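Local atomic coordinates of carbohydrate kinase, pfkB family (Enterococcus faecalis, PDB entry 3KTN), a protein that probably phosphorylates a sugar acid, 2-keto-3-deoxygluconate being the putative substrate, as a kinase of the PfkB (ribokinase-like) family. Residues A[158-169]-A[187-198]. Residues are numbered along the deposited sequence; the frame is centred on the assembly and turned at random.
Sequences HAYQKKVCFDFN and YERILPYCDIVF
Phe166 drives its ring edge at the face of Tyr187, CZ lying 3.7 Å from CE2 of the tyrosine with the two planes at 78°, an edge-to-face pair at the heart of this contact. Because CG of Phe166 stands anti to its own backbone N (chi1 176°), the ring reaches from strand 163-167 across to helix 177-190, where Ile190 sets CG2 over the centre of one face in a CH-pi contact. Cys194 SG, from the loop before strand 196-198, touches Phe166 CB at 3.5 Å. Phe168 completes the aromatic cluster, its ring oblique to Tyr187 and its edge against Val197 CG1, while the Tyr187 hydroxyl accepts a hydrogen bond of 3.0 Å from Asn169 N. Leu140 of helix 138-142 also touches Phe166, Tyr187 and Ile190. Alongside this packing, strands 163-167 and 196-198 run parallel: Phe166 N bonds to Ile196 O, Phe198 N to Phe166 O and Phe168 N to Phe198 O. On the other face of the sheet, Cys165 SG rests on Ile196, and helix 278-291 covers Cys165 and Phe198. Looser is the pair of exposed His158 and partly exposed Tyr193, which turns an edge toward the histidine face, centroids 5.7 Å apart. Nearby, a water lies within hydrogen-bonding distance of Tyr193 O and Asp195 OD2. That same carboxylate oxygen takes Val164 N at 2.9 Å through its anti lone pair, while Val164 O receives both Asp195 N and Ile196 N. Lys163 lays CD 3.4 Å from Asp195 OD2. The two strands and helix 177-190 form a beta-alpha-beta unit of the ribokinase-like fold; its chemistry implies a helix fastened to the sheet by aromatic and aliphatic groups, with a carboxylate standing in for a backbone acceptor where strand pairing begins.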
loop_
_atom_site.group_PDB
_atom_site.type_symbol
_atom_site.label_atom_id
_atom_site.label_comp_id
_atom_site.label_asym_id
_atom_site.label_seq_id
_atom_site.Cartn_x
_atom_site.Cartn_y
_atom_site.Cartn_z
ATOM N N HIS A 158 -38.566 -1.478 -29.021
ATOM C CA HIS A 158 -39.878 -2.095 -29.144
ATOM C C HIS A 158 -40.201 -2.359 -30.616
ATOM O O HIS A 158 -40.644 -3.448 -30.974
ATOM C CB HIS A 158 -40.946 -1.190 -28.536
ATOM C CG HIS A 158 -42.325 -1.762 -28.609
ATOM N ND1 HIS A 158 -42.654 -2.979 -28.049
ATOM C CD2 HIS A 158 -43.454 -1.303 -29.197
ATOM C CE1 HIS A 158 -43.925 -3.242 -28.289
ATOM N NE2 HIS A 158 -44.435 -2.241 -28.984
ATOM N N ALA A 159 -39.966 -1.356 -31.459
ATOM C CA ALA A 159 -40.220 -1.476 -32.890
ATOM C C ALA A 159 -39.453 -2.655 -33.476
ATOM O O ALA A 159 -40.012 -3.456 -34.227
ATOM C CB ALA A 159 -39.819 -0.190 -33.601
ATOM N N TYR A 160 -38.170 -2.755 -33.138
ATOM C CA TYR A 160 -37.335 -3.846 -33.630
ATOM C C TYR A 160 -37.688 -5.152 -32.933
ATOM O O TYR A 160 -37.077 -6.192 -33.190
ATOM C CB TYR A 160 -35.856 -3.541 -33.393
ATOM C CG TYR A 160 -35.258 -2.534 -34.343
ATOM C CD1 TYR A 160 -35.792 -1.251 -34.464
ATOM C CD2 TYR A 160 -34.133 -2.856 -35.104
ATOM C CE1 TYR A 160 -35.218 -0.312 -35.319
ATOM C CE2 TYR A 160 -33.551 -1.924 -35.960
ATOM C CZ TYR A 160 -34.097 -0.655 -36.063
ATOM O OH TYR A 160 -33.520 0.268 -36.906
ATOM N N GLN A 161 -38.671 -5.096 -32.045
ATOM C CA GLN A 161 -39.087 -6.282 -31.314
ATOM C C GLN A 161 -37.956 -6.844 -30.456
ATOM O O GLN A 161 -37.816 -8.060 -30.306
ATOM C CB GLN A 161 -39.582 -7.354 -32.288
ATOM C CG GLN A 161 -40.940 -7.052 -32.901
ATOM C CD GLN A 161 -41.326 -8.058 -33.965
ATOM O OE1 GLN A 161 -40.754 -8.075 -35.056
ATOM N NE2 GLN A 161 -42.293 -8.913 -33.650
ATOM N N LYS A 162 -37.142 -5.950 -29.903
ATOM C CA LYS A 162 -36.036 -6.353 -29.042
ATOM C C LYS A 162 -36.543 -6.354 -27.608
ATOM O O LYS A 162 -37.332 -5.488 -27.226
ATOM C CB LYS A 162 -34.866 -5.371 -29.164
ATOM C CG LYS A 162 -34.286 -5.255 -30.564
ATOM C CD LYS A 162 -33.787 -6.597 -31.068
ATOM C CE LYS A 162 -33.205 -6.478 -32.463
ATOM N NZ LYS A 162 -32.665 -7.783 -32.926
ATOM N N LYS A 163 -36.097 -7.323 -26.818
ATOM C CA LYS A 163 -36.518 -7.406 -25.425
ATOM C C LYS A 163 -35.988 -6.174 -24.684
ATOM O O LYS A 163 -34.843 -5.765 -24.883
ATOM C CB LYS A 163 -35.977 -8.687 -24.792
ATOM C CG LYS A 163 -36.750 -9.144 -23.571
ATOM C CD LYS A 163 -38.186 -9.514 -23.928
ATOM C CE LYS A 163 -38.242 -10.644 -24.945
ATOM N NZ LYS A 163 -39.648 -11.041 -25.249
ATOM N N VAL A 164 -36.828 -5.581 -23.841
ATOM C CA VAL A 164 -36.450 -4.385 -23.100
ATOM C C VAL A 164 -36.503 -4.591 -21.587
ATOM O O VAL A 164 -37.510 -5.053 -21.048
ATOM C CB VAL A 164 -37.366 -3.199 -23.480
ATOM C CG1 VAL A 164 -36.934 -1.939 -22.750
ATOM C CG2 VAL A 164 -37.325 -2.978 -24.987
ATOM N N CYS A 165 -35.404 -4.246 -20.914
ATOM C CA CYS A 165 -35.296 -4.385 -19.463
ATOM C C CYS A 165 -35.129 -3.005 -18.853
ATOM O O CYS A 165 -34.525 -2.123 -19.455
ATOM C CB CYS A 165 -34.101 -5.259 -19.106
ATOM S SG CYS A 165 -34.101 -6.829 -19.988
ATOM N N PHE A 166 -35.654 -2.827 -17.649
ATOM C CA PHE A 166 -35.601 -1.537 -16.983
ATOM C C PHE A 166 -35.547 -1.700 -15.472
ATOM O O PHE A 166 -36.201 -2.582 -14.913
ATOM C CB PHE A 166 -36.845 -0.731 -17.370
ATOM C CG PHE A 166 -36.964 0.587 -16.665
ATOM C CD1 PHE A 166 -36.126 1.644 -16.989
ATOM C CD2 PHE A 166 -37.936 0.778 -15.688
ATOM C CE1 PHE A 166 -36.251 2.871 -16.351
ATOM C CE2 PHE A 166 -38.068 2.002 -15.042
ATOM C CZ PHE A 166 -37.228 3.051 -15.375
ATOM N N ASP A 167 -34.771 -0.844 -14.814
ATOM C CA ASP A 167 -34.660 -0.899 -13.366
ATOM C C ASP A 167 -35.110 0.405 -12.737
ATOM O O ASP A 167 -34.740 1.485 -13.191
ATOM C CB ASP A 167 -33.210 -1.190 -12.946
ATOM C CG ASP A 167 -32.265 -0.033 -13.248
ATOM O OD1 ASP A 167 -31.805 0.632 -12.297
ATOM O OD2 ASP A 167 -31.989 0.223 -14.438
ATOM N N PHE A 168 -35.932 0.294 -11.701
ATOM C CA PHE A 168 -36.396 1.461 -10.971
ATOM C C PHE A 168 -35.167 1.937 -10.197
ATOM O O PHE A 168 -34.505 1.138 -9.529
ATOM C CB PHE A 168 -37.494 1.067 -9.970
ATOM C CG PHE A 168 -38.873 0.959 -10.568
ATOM C CD1 PHE A 168 -39.778 2.008 -10.446
ATOM C CD2 PHE A 168 -39.275 -0.196 -11.230
ATOM C CE1 PHE A 168 -41.070 1.908 -10.977
ATOM C CE2 PHE A 168 -40.564 -0.307 -11.762
ATOM C CZ PHE A 168 -41.459 0.744 -11.635
ATOM N N ASN A 169 -34.843 3.219 -10.291
ATOM C CA ASN A 169 -33.697 3.743 -9.562
ATOM C C ASN A 169 -34.203 4.872 -8.682
ATOM O O ASN A 169 -33.624 5.950 -8.640
ATOM C CB ASN A 169 -32.632 4.274 -10.523
ATOM C CG ASN A 169 -31.274 4.425 -9.857
ATOM O OD1 ASN A 169 -30.540 5.377 -10.115
ATOM N ND2 ASN A 169 -30.931 3.471 -8.999
ATOM N N TYR A 187 -41.333 7.600 -15.670
ATOM C CA TYR A 187 -41.405 6.146 -15.617
ATOM C C TYR A 187 -42.654 5.661 -16.356
ATOM O O TYR A 187 -42.615 4.660 -17.080
ATOM C CB TYR A 187 -41.429 5.674 -14.158
ATOM C CG TYR A 187 -40.058 5.605 -13.502
ATOM C CD1 TYR A 187 -39.147 6.657 -13.617
ATOM C CD2 TYR A 187 -39.678 4.489 -12.761
ATOM C CE1 TYR A 187 -37.889 6.594 -13.008
ATOM C CE2 TYR A 187 -38.422 4.417 -12.148
ATOM C CZ TYR A 187 -37.535 5.473 -12.276
ATOM O OH TYR A 187 -36.300 5.401 -11.669
ATOM N N GLU A 188 -43.762 6.378 -16.183
ATOM C CA GLU A 188 -45.007 5.998 -16.844
ATOM C C GLU A 188 -44.834 6.044 -18.356
ATOM O O GLU A 188 -45.475 5.293 -19.084
ATOM C CB GLU A 188 -46.149 6.918 -16.395
ATOM C CG GLU A 188 -46.387 6.847 -14.893
ATOM C CD GLU A 188 -47.571 7.669 -14.419
ATOM O OE1 GLU A 188 -47.759 8.802 -14.916
ATOM O OE2 GLU A 188 -48.305 7.184 -13.528
ATOM N N ARG A 189 -43.934 6.904 -18.823
ATOM C CA ARG A 189 -43.681 7.031 -20.252
ATOM C C ARG A 189 -42.885 5.868 -20.836
ATOM O O ARG A 189 -43.121 5.463 -21.976
ATOM C CB ARG A 189 -42.953 8.344 -20.542
ATOM C CG ARG A 189 -43.746 9.579 -20.160
ATOM C CD ARG A 189 -42.931 10.845 -20.342
ATOM N NE ARG A 189 -42.532 11.049 -21.731
ATOM C CZ ARG A 189 -41.823 12.094 -22.148
ATOM N NH1 ARG A 189 -41.440 13.025 -21.279
ATOM N NH2 ARG A 189 -41.500 12.215 -23.428
ATOM N N ILE A 190 -41.949 5.317 -20.064
ATOM C CA ILE A 190 -41.133 4.214 -20.576
ATOM C C ILE A 190 -41.701 2.833 -20.277
ATOM O O ILE A 190 -41.520 1.903 -21.063
ATOM C CB ILE A 190 -39.678 4.271 -20.026
ATOM C CG1 ILE A 190 -38.776 3.343 -20.847
ATOM C CG2 ILE A 190 -39.654 3.844 -18.561
ATOM C CD1 ILE A 190 -37.294 3.425 -20.486
ATOM N N LEU A 191 -42.391 2.699 -19.152
ATOM C CA LEU A 191 -42.965 1.414 -18.763
ATOM C C LEU A 191 -43.764 0.687 -19.846
ATOM O O LEU A 191 -43.721 -0.541 -19.928
ATOM C CB LEU A 191 -43.814 1.590 -17.502
ATOM C CG LEU A 191 -42.957 1.714 -16.233
ATOM C CD1 LEU A 191 -43.789 2.188 -15.050
ATOM C CD2 LEU A 191 -42.327 0.358 -15.946
ATOM N N PRO A 192 -44.507 1.425 -20.689
ATOM C CA PRO A 192 -45.284 0.760 -21.741
ATOM C C PRO A 192 -44.424 -0.025 -22.738
ATOM O O PRO A 192 -44.929 -0.873 -23.473
ATOM C CB PRO A 192 -46.020 1.920 -22.409
ATOM C CG PRO A 192 -46.236 2.874 -21.272
ATOM C CD PRO A 192 -44.890 2.844 -20.577
ATOM N N TYR A 193 -43.123 0.252 -22.752
ATOM C CA TYR A 193 -42.206 -0.414 -23.677
ATOM C C TYR A 193 -41.347 -1.519 -23.065
ATOM O O TYR A 193 -40.624 -2.208 -23.783
ATOM C CB TYR A 193 -41.284 0.626 -24.309
ATOM C CG TYR A 193 -42.021 1.678 -25.097
ATOM C CD1 TYR A 193 -42.522 1.398 -26.369
ATOM C CD2 TYR A 193 -42.239 2.947 -24.565
ATOM C CE1 TYR A 193 -43.222 2.357 -27.093
ATOM C CE2 TYR A 193 -42.940 3.914 -25.280
ATOM C CZ TYR A 193 -43.427 3.611 -26.542
ATOM O OH TYR A 193 -44.119 4.560 -27.256
ATOM N N CYS A 194 -41.434 -1.693 -21.750
ATOM C CA CYS A 194 -40.627 -2.694 -21.055
ATOM C C CYS A 194 -41.224 -4.091 -20.996
ATOM O O CYS A 194 -42.441 -4.261 -20.959
ATOM C CB CYS A 194 -40.338 -2.222 -19.629
ATOM S SG CYS A 194 -39.636 -0.571 -19.547
ATOM N N ASP A 195 -40.344 -5.088 -20.977
ATOM C CA ASP A 195 -40.736 -6.488 -20.895
ATOM C C ASP A 195 -40.340 -7.044 -19.526
ATOM O O ASP A 195 -41.099 -7.786 -18.900
ATOM C CB ASP A 195 -40.047 -7.298 -21.996
ATOM C CG ASP A 195 -40.461 -6.861 -23.391
ATOM O OD1 ASP A 195 -41.667 -6.959 -23.710
ATOM O OD2 ASP A 195 -39.585 -6.420 -24.167
ATOM N N ILE A 196 -39.143 -6.683 -19.071
ATOM C CA ILE A 196 -38.635 -7.143 -17.778
ATOM C C ILE A 196 -38.323 -5.932 -16.914
ATOM O O ILE A 196 -37.555 -5.057 -17.312
ATOM C CB ILE A 196 -37.358 -7.990 -17.955
ATOM C CG1 ILE A 196 -37.651 -9.165 -18.887
ATOM C CG2 ILE A 196 -36.870 -8.498 -16.600
ATOM C CD1 ILE A 196 -36.448 -10.027 -19.193
ATOM N N VAL A 197 -38.921 -5.879 -15.731
ATOM C CA VAL A 197 -38.718 -4.745 -14.841
ATOM C C VAL A 197 -38.210 -5.136 -13.457
ATOM O O VAL A 197 -38.692 -6.097 -12.852
ATOM C CB VAL A 197 -40.032 -3.951 -14.683
ATOM C CG1 VAL A 197 -39.823 -2.766 -13.763
ATOM C CG2 VAL A 197 -40.526 -3.488 -16.054
ATOM N N PHE A 198 -37.233 -4.379 -12.964
ATOM C CA PHE A 198 -36.651 -4.610 -11.646
ATOM C C PHE A 198 -37.078 -3.492 -10.709
ATOM O O PHE A 198 -36.883 -2.313 -11.001
ATOM C CB PHE A 198 -35.124 -4.666 -11.749
ATOM C CG PHE A 198 -34.621 -5.838 -12.540
ATOM C CD1 PHE A 198 -34.654 -7.117 -12.008
ATOM C CD2 PHE A 198 -34.170 -5.670 -13.842
ATOM C CE1 PHE A 198 -34.248 -8.219 -12.764
ATOM C CE2 PHE A 198 -33.761 -6.763 -14.605
ATOM C CZ PHE A 198 -33.802 -8.041 -14.066
HETATM O O HOH W 1 -40.321 -4.370 -25.854
HETATM O O HOH W 2 -34.511 -1.473 -9.192
#